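Local coordinates for heat shock protein, putative (Plasmodium falciparum, PDB 1Y6Z) that belongs to the Hsp90 family, of which this is the middle domain, and probably takes part in ATP-dependent folding of client proteins, at residues B[158-162]-B[172-178]. Numbering follows the deposited sequence.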
loop_
_atom_site.group_PDB
_atom_site.type_symbol
_atom_site.label_atom_id
_atom_site.label_comp_id
_atom_site.label_asym_id
_atom_site.label_seq_id
_atom_site.Cartn_x
_atom_site.Cartn_y
_atom_site.Cartn_z
ATOM N N LEU B 158 2.011 17.189 0.455
ATOM C CA LEU B 158 1.792 15.957 -0.351
ATOM C C LEU B 158 2.059 16.249 -1.822
ATOM O O LEU B 158 2.710 15.459 -2.515
ATOM C CB LEU B 158 0.387 15.464 -0.098
ATOM C CG LEU B 158 0.211 14.541 1.115
ATOM C CD1 LEU B 158 0.566 15.195 2.482
ATOM C CD2 LEU B 158 -1.256 13.999 1.118
ATOM N N LYS B 159 1.653 17.459 -2.268
ATOM C CA LYS B 159 1.838 17.907 -3.680
ATOM C C LYS B 159 3.296 17.985 -3.978
ATOM O O LYS B 159 3.728 17.509 -5.016
ATOM C CB LYS B 159 1.120 19.227 -3.937
ATOM C CG LYS B 159 -0.388 19.056 -4.139
ATOM C CD LYS B 159 -1.109 20.415 -4.022
ATOM C CE LYS B 159 -2.610 20.262 -3.930
ATOM N NZ LYS B 159 -3.137 21.622 -3.425
ATOM N N ILE B 160 4.077 18.511 -3.017
ATOM C CA ILE B 160 5.560 18.514 -3.131
ATOM C C ILE B 160 6.115 17.080 -3.123
ATOM O O ILE B 160 7.030 16.770 -3.884
ATOM C CB ILE B 160 6.206 19.384 -2.051
ATOM C CG1 ILE B 160 5.947 20.866 -2.346
ATOM C CG2 ILE B 160 7.767 19.143 -1.933
ATOM C CD1 ILE B 160 5.903 21.657 -1.062
ATOM N N GLY B 161 5.555 16.217 -2.277
ATOM C CA GLY B 161 5.933 14.794 -2.295
ATOM C C GLY B 161 5.807 14.135 -3.675
ATOM O O GLY B 161 6.703 13.377 -4.096
ATOM N N VAL B 162 4.693 14.412 -4.345
ATOM C CA VAL B 162 4.446 13.955 -5.742
ATOM C C VAL B 162 5.581 14.412 -6.703
ATOM O O VAL B 162 6.049 13.625 -7.575
ATOM C CB VAL B 162 3.073 14.445 -6.277
ATOM C CG1 VAL B 162 2.944 14.144 -7.794
ATOM C CG2 VAL B 162 1.898 13.842 -5.472
ATOM N N ILE B 172 1.430 8.765 -3.179
ATOM C CA ILE B 172 1.171 10.130 -2.678
ATOM C C ILE B 172 0.157 10.806 -3.606
ATOM O O ILE B 172 -0.712 11.530 -3.136
ATOM C CB ILE B 172 2.443 10.956 -2.569
ATOM C CG1 ILE B 172 3.531 10.208 -1.752
ATOM C CG2 ILE B 172 2.115 12.377 -1.968
ATOM C CD1 ILE B 172 4.879 10.992 -1.669
ATOM N N ALA B 173 0.350 10.623 -4.912
ATOM C CA ALA B 173 -0.510 11.177 -5.975
ATOM C C ALA B 173 -1.974 10.771 -5.779
ATOM O O ALA B 173 -2.895 11.569 -6.029
ATOM C CB ALA B 173 0.021 10.710 -7.366
ATOM N N SER B 174 -2.185 9.549 -5.297
ATOM C CA SER B 174 -3.521 9.032 -5.031
ATOM C C SER B 174 -4.271 9.781 -3.915
ATOM O O SER B 174 -5.507 9.631 -3.778
ATOM C CB SER B 174 -3.449 7.511 -4.751
ATOM O OG SER B 174 -2.982 7.212 -3.474
ATOM N N LEU B 175 -3.550 10.608 -3.144
ATOM C CA LEU B 175 -4.110 11.322 -1.959
ATOM C C LEU B 175 -4.483 12.773 -2.237
ATOM O O LEU B 175 -5.300 13.310 -1.523
ATOM C CB LEU B 175 -3.125 11.316 -0.745
ATOM C CG LEU B 175 -2.671 9.897 -0.260
ATOM C CD1 LEU B 175 -1.509 9.870 0.777
ATOM C CD2 LEU B 175 -3.946 9.189 0.258
ATOM N N VAL B 176 -3.812 13.392 -3.216
ATOM C CA VAL B 176 -3.921 14.845 -3.473
ATOM C C VAL B 176 -5.317 15.094 -4.136
ATOM O O VAL B 176 -5.859 14.175 -4.752
ATOM C CB VAL B 176 -2.744 15.387 -4.346
ATOM C CG1 VAL B 176 -1.347 15.161 -3.742
ATOM C CG2 VAL B 176 -2.763 14.778 -5.735
ATOM N N GLU B 177 -5.897 16.299 -3.931
ATOM C CA GLU B 177 -7.221 16.650 -4.444
ATOM C C GLU B 177 -7.212 18.045 -5.074
ATOM O O GLU B 177 -6.448 18.934 -4.630
ATOM C CB GLU B 177 -8.278 16.501 -3.331
ATOM C CG GLU B 177 -8.473 15.054 -2.851
ATOM C CD GLU B 177 -9.599 14.897 -1.843
ATOM O OE1 GLU B 177 -10.351 15.877 -1.614
ATOM O OE2 GLU B 177 -9.709 13.778 -1.299
ATOM N N PHE B 178 -8.030 18.216 -6.126
ATOM C CA PHE B 178 -8.110 19.481 -6.885
ATOM C C PHE B 178 -9.543 19.737 -7.245
ATOM O O PHE B 178 -10.339 18.806 -7.416
ATOM C CB PHE B 178 -7.317 19.451 -8.214
ATOM C CG PHE B 178 -5.896 19.055 -8.050
ATOM C CD1 PHE B 178 -5.517 17.718 -8.124
ATOM C CD2 PHE B 178 -4.922 20.008 -7.775
ATOM C CE1 PHE B 178 -4.207 17.330 -7.951
ATOM C CE2 PHE B 178 -3.573 19.631 -7.610
ATOM C CZ PHE B 178 -3.217 18.277 -7.692
HETATM O O HOH W 1 -5.738 21.443 -4.120
#
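The chain doubles back on helix 145-164, bringing Ala173 to 5.7 Å from Val162 (CA to CA) and Val176 beside Lys159 one helical turn earlier, with no direct hydrogen bond between the segments. Val162 sends CG2 across to the backbone of Ala173, 3.6 Å from its N; standing anti to the carbonyl carbon, beside the backbone N, this methyl also meets Ile172 CG2 and Val176 CG1. Ile172 lies against the helix backbone: CG2 is 3.2 Å from Leu158 O, which already accepts the helical bond from Val162 N, while CD1 ends 3.8 Å from Gly161 C. Leu158 uses two parts, CB against Ile172 and Val176, CD2 against Leu175 CB. Lys159 runs out extended, its CG touching Val176 CG1 and its CE passing 3.9 Å from Phe178 CE2. Lys159 NZ forms a salt bridge with Asp239 OD1 and donates to a water 2.7 Å away, which in turn donates to Glu177 O. The short helix 169-173 thus folds back against the end of the long helix 145-164 and leads into a short, weakly bonded strand, where Phe178 makes backbone hydrogen bonds to Thr188, linking the helical centre of the Hsp90 middle domain to its smaller C-terminal α/β part.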